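Local coordinates for uncharacterized protein (Staphylococcus aureus subsp. aureus Mu50, PDB 4QXZ), which is of unknown function but folds into a beta-barrel core resembling type VI secretion system proteins, joined to a two-helix pair, at residues A[26-31]-A[85-90]; A[42-47]-A[61-66]; A[100-105]-A[114-119]; A[122-127]-A[157-162]. All coordinates share one frame; numbering follows the deposited sequence.

Contact 1 of 4, residues A[26-31]-A[85-90]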
loop_
_atom_site.group_PDB
_atom_site.type_symbol
_atom_site.label_atom_id
_atom_site.label_comp_id
_atom_site.label_asym_id
_atom_site.label_seq_id
_atom_site.Cartn_x
_atom_site.Cartn_y
_atom_site.Cartn_z
ATOM N N ALA A 26 5.073 2.529 0.443
ATOM C CA ALA A 26 6.436 2.973 0.201
ATOM C C ALA A 26 7.027 3.421 1.520
ATOM O O ALA A 26 6.554 4.386 2.096
ATOM C CB ALA A 26 6.443 4.123 -0.815
ATOM N N VAL A 27 8.075 2.741 1.978
ATOM C CA VAL A 27 8.701 3.058 3.265
ATOM C C VAL A 27 10.099 3.705 3.203
ATOM O O VAL A 27 10.610 4.155 4.231
ATOM C CB VAL A 27 8.732 1.824 4.178
ATOM C CG1 VAL A 27 7.321 1.508 4.640
ATOM C CG2 VAL A 27 9.345 0.635 3.455
ATOM N N ARG A 28 10.715 3.755 2.020
ATOM C CA ARG A 28 11.938 4.545 1.829
ATOM C C ARG A 28 12.034 5.113 0.437
ATOM O O ARG A 28 11.629 4.484 -0.552
ATOM C CB ARG A 28 13.199 3.733 2.110
ATOM C CG ARG A 28 13.291 3.226 3.535
ATOM C CD ARG A 28 14.511 2.360 3.716
ATOM N NE ARG A 28 15.744 3.123 3.621
ATOM C CZ ARG A 28 16.948 2.593 3.788
ATOM N NH1 ARG A 28 17.083 1.295 4.043
ATOM N NH2 ARG A 28 18.014 3.362 3.693
ATOM N N PHE A 29 12.610 6.305 0.362
ATOM C CA PHE A 29 12.702 7.008 -0.899
ATOM C C PHE A 29 14.080 7.592 -1.044
ATOM O O PHE A 29 14.560 8.251 -0.131
ATOM C CB PHE A 29 11.672 8.118 -0.954
ATOM C CG PHE A 29 11.727 8.910 -2.222
ATOM C CD1 PHE A 29 11.398 8.315 -3.435
ATOM C CD2 PHE A 29 12.108 10.240 -2.213
ATOM C CE1 PHE A 29 11.464 9.033 -4.619
ATOM C CE2 PHE A 29 12.158 10.971 -3.383
ATOM C CZ PHE A 29 11.836 10.372 -4.591
ATOM N N GLN A 30 14.716 7.354 -2.185
ATOM C CA GLN A 30 16.039 7.906 -2.440
ATOM C C GLN A 30 16.155 8.396 -3.870
ATOM O O GLN A 30 15.482 7.866 -4.774
ATOM C CB GLN A 30 17.105 6.843 -2.222
ATOM C CG GLN A 30 17.072 6.146 -0.874
ATOM C CD GLN A 30 18.078 5.012 -0.791
ATOM O OE1 GLN A 30 18.349 4.340 -1.786
ATOM N NE2 GLN A 30 18.645 4.796 0.400
ATOM N N ILE A 31 17.032 9.381 -4.075
ATOM C CA ILE A 31 17.371 9.884 -5.414
ATOM C C ILE A 31 18.869 9.765 -5.583
ATOM O O ILE A 31 19.653 10.124 -4.669
ATOM C CB ILE A 31 16.956 11.345 -5.617
ATOM C CG1 ILE A 31 15.458 11.506 -5.292
ATOM C CG2 ILE A 31 17.252 11.800 -7.052
ATOM C CD1 ILE A 31 14.816 12.754 -5.859
ATOM N N ARG A 85 15.058 5.179 -6.060
ATOM C CA ARG A 85 15.008 3.895 -5.393
ATOM C C ARG A 85 13.833 3.943 -4.434
ATOM O O ARG A 85 13.702 4.884 -3.655
ATOM C CB ARG A 85 16.281 3.663 -4.598
ATOM C CG ARG A 85 17.548 3.817 -5.396
ATOM C CD ARG A 85 17.710 2.700 -6.417
ATOM N NE ARG A 85 18.799 2.994 -7.337
ATOM C CZ ARG A 85 18.680 3.599 -8.516
ATOM N NH1 ARG A 85 17.501 4.003 -8.985
ATOM N NH2 ARG A 85 19.772 3.812 -9.235
ATOM N N VAL A 86 12.975 2.933 -4.502
ATOM C CA VAL A 86 11.792 2.856 -3.636
ATOM C C VAL A 86 11.768 1.484 -2.931
ATOM O O VAL A 86 11.788 0.434 -3.594
ATOM C CB VAL A 86 10.494 3.052 -4.448
ATOM C CG1 VAL A 86 9.297 3.176 -3.516
ATOM C CG2 VAL A 86 10.603 4.261 -5.370
ATOM N N VAL A 87 11.767 1.511 -1.599
ATOM C CA VAL A 87 11.717 0.293 -0.790
ATOM C C VAL A 87 10.271 0.083 -0.382
ATOM O O VAL A 87 9.597 1.023 0.075
ATOM C CB VAL A 87 12.596 0.415 0.446
ATOM C CG1 VAL A 87 12.585 -0.868 1.251
ATOM C CG2 VAL A 87 14.017 0.769 0.035
ATOM N N ILE A 88 9.831 -1.148 -0.512
ATOM C CA ILE A 88 8.443 -1.495 -0.406
ATOM C C ILE A 88 8.099 -2.323 0.820
ATOM O O ILE A 88 8.793 -3.251 1.162
ATOM C CB ILE A 88 8.018 -2.242 -1.661
ATOM C CG1 ILE A 88 8.084 -1.330 -2.855
ATOM C CG2 ILE A 88 6.619 -2.766 -1.528
ATOM C CD1 ILE A 88 7.934 -2.057 -4.157
ATOM N N THR A 89 7.051 -1.890 1.502
ATOM C CA THR A 89 6.447 -2.623 2.647
ATOM C C THR A 89 7.302 -2.630 3.887
ATOM O O THR A 89 6.857 -2.210 4.931
ATOM C CB THR A 89 6.038 -4.045 2.293
ATOM O OG1 THR A 89 5.061 -4.029 1.263
ATOM C CG2 THR A 89 5.463 -4.703 3.473
ATOM N N ARG A 90 8.505 -3.154 3.784
ATOM C CA ARG A 90 9.380 -3.174 4.927
ATOM C C ARG A 90 10.766 -2.644 4.613
ATOM O O ARG A 90 11.332 -2.977 3.605
ATOM C CB ARG A 90 9.458 -4.578 5.491
ATOM C CG ARG A 90 8.092 -5.104 5.929
ATOM C CD ARG A 90 8.163 -5.970 7.178
ATOM N NE ARG A 90 6.827 -6.317 7.708
ATOM C CZ ARG A 90 5.997 -7.220 7.175
ATOM N NH1 ARG A 90 6.319 -7.894 6.071
ATOM N NH2 ARG A 90 4.815 -7.443 7.745
#
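Four backbone hydrogen bonds tie Ala26-Ile31 to Arg85-Ile88, two antiparallel strands of the barrel wall. Gln30 and Arg85 bond in both directions, and the Arg85 N to Gln30 O bond is nearly straight (167° at the hydrogen). Further along, Val87 N gives its hydrogen to Arg28 O at 3.2 Å, while Val87 O takes that of Val27 N at 3.0 Å. Val27 and Arg28 thus both face Val87, a classic beta bulge, and Val86 CA adds a CA-H...O contact to Arg28 O.

Apolar contacts lie on both faces. On the face of Ala26, Phe29, Val86 and Ile88, Ala26 CB meets Val86 CG1 at 4.0 Å; the Phe29 ring continues inward to Leu60, Ile62 and Phe116. On the other face Val87 runs alongside Arg28, its CG2 3.7 Å from Arg28 CB. At the bulge the extra residue, Val27, lays CG2 3.4 Å from Val87 O and brings CG1 to Thr89 O.

Among the polar side chains, Gln30 and Arg85 cross at about a right angle. Gln30 OE1 rests 3.6 Å from Arg85 CB, touching the aliphatic root of the arginine. A bend at chi2 (-69°) turns the guanidinium of Arg85 away to a salt bridge with Asp83, and Arg28 and Gln30 both reach Glu40 on the neighbouring strand.

The strands are therefore joined by main-chain bonds and aliphatic packing, whereas the charged ends on the Arg28 face are spent on other partners, which probably leaves the pairing itself little dependent on ionisation.

Contact 2 of 4, residues A[42-47]-A[61-66]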
loop_
_atom_site.group_PDB
_atom_site.type_symbol
_atom_site.label_atom_id
_atom_site.label_comp_id
_atom_site.label_asym_id
_atom_site.label_seq_id
_atom_site.Cartn_x
_atom_site.Cartn_y
_atom_site.Cartn_z
ATOM N N GLU A 42 13.284 11.470 4.252
ATOM C CA GLU A 42 12.494 10.828 5.294
ATOM C C GLU A 42 10.984 10.978 5.002
ATOM O O GLU A 42 10.451 12.096 4.897
ATOM C CB GLU A 42 12.869 11.415 6.669
ATOM C CG GLU A 42 12.026 10.950 7.860
ATOM C CD GLU A 42 12.248 9.494 8.252
ATOM O OE1 GLU A 42 13.083 8.809 7.614
ATOM O OE2 GLU A 42 11.583 9.036 9.211
ATOM N N LEU A 43 10.311 9.831 4.911
ATOM C CA LEU A 43 8.918 9.761 4.528
ATOM C C LEU A 43 7.995 9.977 5.710
ATOM O O LEU A 43 8.154 9.343 6.760
ATOM C CB LEU A 43 8.627 8.405 3.866
ATOM C CG LEU A 43 9.319 8.115 2.516
ATOM C CD1 LEU A 43 8.810 6.831 1.903
ATOM C CD2 LEU A 43 9.103 9.231 1.520
ATOM N N GLU A 44 7.045 10.894 5.539
ATOM C CA GLU A 44 5.878 10.970 6.410
ATOM C C GLU A 44 4.868 9.897 6.015
ATOM O O GLU A 44 4.236 9.249 6.876
ATOM C CB GLU A 44 5.222 12.341 6.301
ATOM C CG GLU A 44 6.006 13.444 6.990
ATOM C CD GLU A 44 5.922 13.371 8.506
ATOM O OE1 GLU A 44 4.810 13.131 9.043
ATOM O OE2 GLU A 44 6.974 13.558 9.157
ATOM N N ASP A 45 4.730 9.716 4.701
ATOM C CA ASP A 45 3.820 8.738 4.144
ATOM C C ASP A 45 4.294 8.336 2.761
ATOM O O ASP A 45 5.106 9.036 2.147
ATOM C CB ASP A 45 2.430 9.354 4.039
ATOM C CG ASP A 45 1.378 8.337 3.713
ATOM O OD1 ASP A 45 1.245 7.375 4.516
ATOM O OD2 ASP A 45 0.704 8.492 2.658
ATOM N N GLY A 46 3.777 7.218 2.259
ATOM C CA GLY A 46 4.148 6.756 0.936
ATOM C C GLY A 46 3.324 5.617 0.365
ATOM O O GLY A 46 3.208 4.528 0.966
ATOM N N VAL A 47 2.793 5.845 -0.833
ATOM C CA VAL A 47 2.136 4.777 -1.595
ATOM C C VAL A 47 2.650 4.741 -3.035
ATOM O O VAL A 47 2.933 5.786 -3.641
ATOM C CB VAL A 47 0.580 4.937 -1.593
ATOM C CG1 VAL A 47 0.120 6.021 -2.559
ATOM C CG2 VAL A 47 -0.085 3.626 -1.947
ATOM N N GLU A 61 3.217 8.442 -4.645
ATOM C CA GLU A 61 2.822 9.615 -3.859
ATOM C C GLU A 61 3.501 9.543 -2.506
ATOM O O GLU A 61 3.377 8.533 -1.805
ATOM C CB GLU A 61 1.307 9.690 -3.681
ATOM C CG GLU A 61 0.831 11.049 -3.150
ATOM C CD GLU A 61 -0.695 11.224 -3.129
ATOM O OE1 GLU A 61 -1.369 10.788 -4.082
ATOM O OE2 GLU A 61 -1.224 11.822 -2.157
ATOM N N ILE A 62 4.234 10.598 -2.155
ATOM C CA ILE A 62 4.909 10.662 -0.865
ATOM C C ILE A 62 4.615 11.973 -0.176
ATOM O O ILE A 62 4.294 12.969 -0.826
ATOM C CB ILE A 62 6.447 10.534 -0.993
ATOM C CG1 ILE A 62 7.018 11.615 -1.922
ATOM C CG2 ILE A 62 6.827 9.163 -1.501
ATOM C CD1 ILE A 62 8.520 11.609 -2.016
ATOM N N VAL A 63 4.753 11.966 1.143
ATOM C CA VAL A 63 4.679 13.189 1.929
ATOM C C VAL A 63 6.005 13.391 2.642
ATOM O O VAL A 63 6.477 12.500 3.336
ATOM C CB VAL A 63 3.539 13.130 2.957
ATOM C CG1 VAL A 63 3.477 14.424 3.774
ATOM C CG2 VAL A 63 2.210 12.871 2.241
ATOM N N ILE A 64 6.611 14.557 2.444
ATOM C CA ILE A 64 7.880 14.881 3.078
ATOM C C ILE A 64 7.864 16.317 3.580
ATOM O O ILE A 64 6.924 17.059 3.328
ATOM C CB ILE A 64 9.066 14.688 2.114
ATOM C CG1 ILE A 64 8.881 15.511 0.835
ATOM C CG2 ILE A 64 9.249 13.209 1.792
ATOM C CD1 ILE A 64 10.128 15.578 -0.040
ATOM N N SER A 65 8.918 16.686 4.292
ATOM C CA SER A 65 9.089 18.037 4.799
ATOM C C SER A 65 9.146 19.080 3.683
ATOM O O SER A 65 9.754 18.839 2.659
ATOM C CB SER A 65 10.377 18.104 5.623
ATOM O OG SER A 65 10.785 19.439 5.792
ATOM N N ASN A 66 8.629 20.260 3.978
ATOM C CA ASN A 66 8.622 21.454 3.123
ATOM C C ASN A 66 9.992 21.912 2.777
ATOM O O ASN A 66 10.196 22.611 1.824
ATOM C CB ASN A 66 8.057 22.651 3.861
ATOM C CG ASN A 66 7.765 23.794 2.976
ATOM O OD1 ASN A 66 7.434 23.618 1.835
ATOM N ND2 ASN A 66 7.861 24.975 3.503
HETATM O O HOH W 1 10.665 14.720 5.739
#
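Leu43 and Ile62 make the close-packed side of this contact: they cross at about a right angle, with Leu43 CD2 3.8 Å from Ile62 CG2. The same Leu43 methyl also reaches Ile64 CG2, at 4.0 Å. Ile62 sets its CG1 between the backbone N and the carbonyl carbon (chi1 57°), which leaves CG2 beside the N, on the side where Leu43 lies. Phe29 and Phe116 close over this apolar group from the neighbouring strands. Gly46 brings its CA within 3.4 Å of Glu61 O in a CA-H...O contact.

Strands 45-51 and 57-65 form a beta hairpin of the barrel, and Val47 and Glu61 pair through two nearly straight backbone bonds. Nearer the open end of the hairpin, Glu44 N and Asp45 O both bond to Val63, so Glu44 and Asp45 share one partner in a classic beta bulge. The bond from Val63 N reaches Asp45 O from above the carbonyl plane, 45° out of it, whereas Glu44 N approaches Val63 O almost head-on.

The face of Val47, Glu61 and Val63 is the more solvent-facing one, though the second subunit partly covers it: backbone N atoms of its Lys22 and Thr23 bond to Asp45 OD1. Val63 spreads its two methyls over the bulge, CG1 3.7 Å from Glu44 CB and CG2 toward Asp45 CB, while Val47 CG1 meets Glu61 CB. The loose part is the far end, where a water bridges the two segments, giving a hydrogen to Glu42 O and accepting one from Ser65 N, at 3.0 Å.

Contact 3 of 4, residues A[100-105]-A[114-119]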
loop_
_atom_site.group_PDB
_atom_site.type_symbol
_atom_site.label_atom_id
_atom_site.label_comp_id
_atom_site.label_asym_id
_atom_site.label_seq_id
_atom_site.Cartn_x
_atom_site.Cartn_y
_atom_site.Cartn_z
ATOM N N SER A 100 11.863 8.455 -13.158
ATOM C CA SER A 100 10.656 9.251 -12.979
ATOM C C SER A 100 10.803 10.758 -13.156
ATOM O O SER A 100 11.924 11.313 -13.177
ATOM C CB SER A 100 10.061 8.966 -11.588
ATOM O OG SER A 100 10.877 9.488 -10.570
ATOM N N THR A 101 9.635 11.402 -13.267
ATOM C CA THR A 101 9.509 12.865 -13.281
ATOM C C THR A 101 8.446 13.314 -12.285
ATOM O O THR A 101 7.461 12.591 -12.032
ATOM C CB THR A 101 9.090 13.375 -14.671
ATOM O OG1 THR A 101 7.930 12.659 -15.087
ATOM C CG2 THR A 101 10.191 13.143 -15.704
ATOM N N VAL A 102 8.621 14.516 -11.743
ATOM C CA VAL A 102 7.620 15.087 -10.841
ATOM C C VAL A 102 6.394 15.557 -11.631
ATOM O O VAL A 102 6.514 16.354 -12.568
ATOM C CB VAL A 102 8.182 16.258 -10.023
ATOM C CG1 VAL A 102 7.137 16.744 -9.020
ATOM C CG2 VAL A 102 9.468 15.840 -9.316
ATOM N N LYS A 103 5.225 15.055 -11.239
ATOM C CA LYS A 103 3.966 15.326 -11.928
ATOM C C LYS A 103 3.170 16.446 -11.252
ATOM O O LYS A 103 2.580 17.278 -11.931
ATOM C CB LYS A 103 3.135 14.064 -11.930
ATOM C CG LYS A 103 1.931 14.101 -12.830
ATOM C CD LYS A 103 1.095 12.853 -12.601
ATOM C CE LYS A 103 0.644 12.239 -13.917
ATOM N NZ LYS A 103 -0.286 13.136 -14.657
ATOM N N SER A 104 3.139 16.448 -9.918
ATOM C CA SER A 104 2.440 17.488 -9.162
ATOM C C SER A 104 3.010 17.644 -7.753
ATOM O O SER A 104 3.549 16.696 -7.183
ATOM C CB SER A 104 0.928 17.210 -9.109
ATOM O OG SER A 104 0.594 16.160 -8.221
ATOM N N ILE A 105 2.908 18.858 -7.216
ATOM C CA ILE A 105 3.370 19.173 -5.861
ATOM C C ILE A 105 2.268 19.925 -5.132
ATOM O O ILE A 105 1.625 20.812 -5.695
ATOM C CB ILE A 105 4.626 20.064 -5.866
ATOM C CG1 ILE A 105 5.712 19.456 -6.755
ATOM C CG2 ILE A 105 5.165 20.260 -4.458
ATOM C CD1 ILE A 105 6.920 20.356 -6.954
ATOM N N ILE A 114 4.056 14.980 -2.972
ATOM C CA ILE A 114 4.589 14.926 -4.320
ATOM C C ILE A 114 4.191 13.638 -4.997
ATOM O O ILE A 114 4.446 12.555 -4.465
ATOM C CB ILE A 114 6.127 15.004 -4.329
ATOM C CG1 ILE A 114 6.611 16.141 -3.433
ATOM C CG2 ILE A 114 6.632 15.198 -5.749
ATOM C CD1 ILE A 114 8.085 16.080 -3.141
ATOM N N VAL A 115 3.589 13.775 -6.177
ATOM C CA VAL A 115 3.252 12.656 -7.050
ATOM C C VAL A 115 4.315 12.561 -8.145
ATOM O O VAL A 115 4.648 13.570 -8.770
ATOM C CB VAL A 115 1.856 12.880 -7.674
ATOM C CG1 VAL A 115 1.539 11.825 -8.736
ATOM C CG2 VAL A 115 0.782 12.877 -6.586
ATOM N N PHE A 116 4.854 11.364 -8.373
ATOM C CA PHE A 116 5.813 11.129 -9.473
ATOM C C PHE A 116 5.235 10.193 -10.492
ATOM O O PHE A 116 4.532 9.268 -10.127
ATOM C CB PHE A 116 7.098 10.456 -8.983
ATOM C CG PHE A 116 7.787 11.182 -7.873
ATOM C CD1 PHE A 116 7.300 11.118 -6.587
ATOM C CD2 PHE A 116 8.927 11.912 -8.118
ATOM C CE1 PHE A 116 7.934 11.785 -5.568
ATOM C CE2 PHE A 116 9.569 12.585 -7.115
ATOM C CZ PHE A 116 9.073 12.522 -5.832
ATOM N N GLU A 117 5.588 10.401 -11.759
ATOM C CA GLU A 117 5.294 9.440 -12.827
ATOM C C GLU A 117 6.494 8.505 -13.004
ATOM O O GLU A 117 7.567 8.946 -13.382
ATOM C CB GLU A 117 5.008 10.176 -14.139
ATOM C CG GLU A 117 4.495 9.278 -15.264
ATOM C CD GLU A 117 4.609 9.926 -16.649
ATOM O OE1 GLU A 117 4.097 11.065 -16.812
ATOM O OE2 GLU A 117 5.203 9.298 -17.573
ATOM N N CYS A 118 6.301 7.217 -12.759
ATOM C CA CYS A 118 7.397 6.286 -12.665
ATOM C C CYS A 118 7.295 5.195 -13.706
ATOM O O CYS A 118 6.196 4.784 -14.069
ATOM C CB CYS A 118 7.408 5.657 -11.267
ATOM S SG CYS A 118 7.661 6.862 -9.947
ATOM N N HIS A 119 8.450 4.749 -14.185
ATOM C CA HIS A 119 8.568 3.598 -15.071
ATOM C C HIS A 119 9.637 2.679 -14.487
ATOM O O HIS A 119 10.769 3.096 -14.268
ATOM C CB HIS A 119 8.964 4.056 -16.485
ATOM C CG HIS A 119 8.187 5.250 -16.968
ATOM N ND1 HIS A 119 6.813 5.230 -17.119
ATOM C CD2 HIS A 119 8.585 6.499 -17.314
ATOM C CE1 HIS A 119 6.402 6.414 -17.539
ATOM N NE2 HIS A 119 7.456 7.200 -17.669
#
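With chi1 at -175°, Val102 has CG1 opposite its own N and CG2 beside it, so the two methyls part: CG1 goes to Ile114 CG2, 3.7 Å away, and CG2 lies 3.9 Å from Phe116 CE2, meeting the ring obliquely. Phe116 projects from the same face, and its chi1 of -55° puts CG beside the backbone N, bringing CD2 and CE2 to Val102 CG2; Phe29, Leu60 and Phe72 also touch the ring. Ser100 continues this inner row, its CB 3.6 Å from Cys118 SG and 3.1 Å from Glu117 O.

On the other face Thr101 and Glu117 run side by side, and Ser104 OG sits 3.6 Å from Val115 CB. The aliphatic part of Lys103 also lies along Val115, CD to CG1.

Thr101 and Glu117 exchange backbone bonds in both directions. Val115 O accepts Lys103 N at 2.9 Å. A weak bond joins Ser104 N to Val115 O at 3.4 Å, and Val115 N bonds to Ser104 O. Two residues facing one make this a classic beta bulge, set in the antiparallel hairpin of strands 96-107 and 111-121, part of the curled sheet that forms the barrel core.

Contact 4 of 4, residues A[122-127]-A[157-162]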
loop_
_atom_site.group_PDB
_atom_site.type_symbol
_atom_site.label_atom_id
_atom_site.label_comp_id
_atom_site.label_asym_id
_atom_site.label_seq_id
_atom_site.Cartn_x
_atom_site.Cartn_y
_atom_site.Cartn_z
ATOM N N THR A 122 14.961 -2.927 -14.550
ATOM C CA THR A 122 15.778 -3.954 -13.934
ATOM C C THR A 122 17.198 -3.625 -14.226
ATOM O O THR A 122 17.524 -3.133 -15.304
ATOM C CB THR A 122 15.550 -5.341 -14.538
ATOM O OG1 THR A 122 14.167 -5.525 -14.813
ATOM C CG2 THR A 122 16.018 -6.427 -13.576
ATOM N N LEU A 123 18.061 -3.919 -13.266
ATOM C CA LEU A 123 19.460 -3.663 -13.466
ATOM C C LEU A 123 19.950 -4.521 -14.598
ATOM O O LEU A 123 19.669 -5.719 -14.648
ATOM C CB LEU A 123 20.262 -3.989 -12.210
ATOM C CG LEU A 123 21.670 -3.380 -12.229
ATOM C CD1 LEU A 123 21.598 -1.854 -12.268
ATOM C CD2 LEU A 123 22.443 -3.901 -11.015
ATOM N N ARG A 124 20.676 -3.911 -15.513
ATOM C CA ARG A 124 21.248 -4.654 -16.614
ATOM C C ARG A 124 22.202 -5.745 -16.154
ATOM O O ARG A 124 22.769 -5.682 -15.065
ATOM C CB ARG A 124 22.005 -3.710 -17.530
ATOM C CG ARG A 124 23.116 -2.951 -16.830
ATOM C CD ARG A 124 23.344 -1.607 -17.497
ATOM N NE ARG A 124 24.418 -1.646 -18.483
ATOM C CZ ARG A 124 24.760 -0.611 -19.252
ATOM N NH1 ARG A 124 24.103 0.548 -19.174
ATOM N NH2 ARG A 124 25.766 -0.736 -20.115
ATOM N N GLN A 125 22.382 -6.742 -17.016
ATOM C CA GLN A 125 23.470 -7.711 -16.880
ATOM C C GLN A 125 24.805 -6.979 -17.010
ATOM O O GLN A 125 24.867 -5.885 -17.590
ATOM C CB GLN A 125 23.402 -8.757 -17.998
ATOM C CG GLN A 125 22.063 -9.464 -18.180
ATOM C CD GLN A 125 21.711 -10.374 -17.022
ATOM O OE1 GLN A 125 22.471 -10.513 -16.066
ATOM N NE2 GLN A 125 20.543 -11.000 -17.105
ATOM N N GLN A 126 25.874 -7.572 -16.484
ATOM C CA GLN A 126 27.209 -7.009 -16.657
ATOM C C GLN A 126 27.326 -5.553 -16.129
ATOM O O GLN A 126 28.168 -4.780 -16.597
ATOM C CB GLN A 126 27.621 -7.053 -18.150
ATOM C CG GLN A 126 28.151 -8.382 -18.657
ATOM C CD GLN A 126 27.115 -9.491 -18.654
ATOM O OE1 GLN A 126 26.929 -10.193 -17.654
ATOM N NE2 GLN A 126 26.450 -9.669 -19.783
ATOM N N TYR A 127 26.486 -5.175 -15.169
ATOM C CA TYR A 127 26.569 -3.833 -14.590
ATOM C C TYR A 127 27.975 -3.525 -14.068
ATOM O O TYR A 127 28.538 -2.465 -14.355
ATOM C CB TYR A 127 25.535 -3.608 -13.463
ATOM C CG TYR A 127 25.551 -2.165 -12.965
ATOM C CD1 TYR A 127 24.930 -1.161 -13.692
ATOM C CD2 TYR A 127 26.199 -1.816 -11.778
ATOM C CE1 TYR A 127 24.968 0.158 -13.272
ATOM C CE2 TYR A 127 26.232 -0.493 -11.341
ATOM C CZ TYR A 127 25.631 0.487 -12.102
ATOM O OH TYR A 127 25.663 1.793 -11.702
ATOM N N PRO A 157 23.826 3.943 -10.117
ATOM C CA PRO A 157 23.348 4.992 -11.024
ATOM C C PRO A 157 23.163 4.480 -12.460
ATOM O O PRO A 157 23.820 3.502 -12.863
ATOM C CB PRO A 157 24.455 6.060 -10.958
ATOM C CG PRO A 157 25.655 5.373 -10.396
ATOM C CD PRO A 157 25.149 4.241 -9.543
ATOM N N LYS A 158 22.248 5.108 -13.200
ATOM C CA LYS A 158 22.172 4.913 -14.654
ATOM C C LYS A 158 23.517 5.250 -15.241
ATOM O O LYS A 158 24.161 6.232 -14.844
ATOM C CB LYS A 158 21.092 5.776 -15.339
ATOM C CG LYS A 158 19.681 5.216 -15.208
ATOM C CD LYS A 158 18.903 5.261 -16.521
ATOM C CE LYS A 158 17.655 4.371 -16.492
ATOM N NZ LYS A 158 17.979 2.913 -16.477
ATOM N N LEU A 159 23.933 4.419 -16.184
ATOM C CA LEU A 159 25.239 4.548 -16.790
ATOM C C LEU A 159 25.207 5.559 -17.932
ATOM O O LEU A 159 24.152 5.798 -18.540
ATOM C CB LEU A 159 25.746 3.175 -17.233
ATOM C CG LEU A 159 26.010 2.170 -16.102
ATOM C CD1 LEU A 159 26.375 0.775 -16.571
ATOM C CD2 LEU A 159 27.064 2.673 -15.134
ATOM N N LYS A 160 26.366 6.174 -18.168
ATOM C CA LYS A 160 26.534 7.223 -19.191
ATOM C C LYS A 160 26.040 6.768 -20.571
ATOM O O LYS A 160 25.506 7.564 -21.329
ATOM C CB LYS A 160 28.000 7.668 -19.269
ATOM C CG LYS A 160 28.194 9.131 -19.629
ATOM C CD LYS A 160 29.617 9.602 -19.332
ATOM C CE LYS A 160 29.764 10.046 -17.882
ATOM N NZ LYS A 160 31.164 10.469 -17.588
ATOM N N ASP A 161 26.168 5.480 -20.874
ATOM C CA ASP A 161 25.703 4.975 -22.167
ATOM C C ASP A 161 24.176 4.944 -22.320
ATOM O O ASP A 161 23.665 4.513 -23.357
ATOM C CB ASP A 161 26.308 3.596 -22.487
ATOM C CG ASP A 161 25.918 2.521 -21.492
ATOM O OD1 ASP A 161 25.183 2.795 -20.521
ATOM O OD2 ASP A 161 26.379 1.375 -21.676
ATOM N N GLU A 162 23.447 5.392 -21.301
ATOM C CA GLU A 162 21.993 5.469 -21.388
ATOM C C GLU A 162 21.475 6.908 -21.432
ATOM O O GLU A 162 20.282 7.096 -21.605
ATOM C CB GLU A 162 21.336 4.706 -20.222
ATOM C CG GLU A 162 21.252 3.193 -20.438
ATOM C CD GLU A 162 21.201 2.370 -19.141
ATOM O OE1 GLU A 162 20.814 1.182 -19.221
ATOM O OE2 GLU A 162 21.562 2.873 -18.044
#
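A salt-bridged contact closes off the two-helix pair: the linker from strand 111-121 into helix 127-137, together with that helix's first residue, meets the segment after helix 142-155, which ends in a short 3-10 turn. Arg124 grips Asp161 end-on. NH1 bonds to Asp161 OD1 at 2.8 Å and NH2 to Asp161 OD2 at 2.7 Å, the latter almost straight. Each oxygen uses its syn lone pair, and the guanidinium and carboxylate planes lie 14° apart, close to coplanar. NH1 carries a second salt bridge, to Glu162 OE1 at 3.3 Å, but here the planes are turned 67° apart and the two side chains slide past each other. Lys158 joins the network through a long salt bridge to Glu162.

Leu159 is wedged between Arg124 of the linker and Tyr127, the first residue of helix 127-137. Its CD1 sits 3.4 Å above the plane of the Arg124 guanidinium, over the centre, and its CG packs obliquely against Tyr127 CE1 at 3.6 Å. Tyr127, with CG opposite its backbone N (chi1 -175°), extends its ring past the leucine to Pro157, where OH donates to Pro157 O at 2.8 Å, in the carbonyl plane and on a lone pair. Met153 of helix 142-155 also touches the tyrosine.

The hydroxyl of the buried Tyr127 thus has a definite acceptor, and the arginine is held both in its plane and over one face. The two carboxylates probably balance its charge, and the two-pronged bond to Asp161 fixes the orientation of the guanidinium.

Overall arrangement
Contacts 1, 2 and 3 share one curled antiparallel sheet, the barrel core, while contact 4 lies apart at the helix pair. Along the chain, contact 2 falls between the two segments of contact 1; contacts 3 and 4 then follow in turn. Strand 23-32 borders strand 45-51, joining contacts 1 and 2 (centres about 10 Å apart), and strands 57-65 and 111-121 join contacts 2 and 3 (centres about 13 Å apart). Phe29 and Phe116 bring contacts 1 and 3 together inside. Contact 4 lies across the chain's centre from contact 2, about 28 Å between centres, but Arg85 packs near Pro157. Contacts 1 and 2 also touch the second subunit, so the barrel takes part in the dimeric assembly.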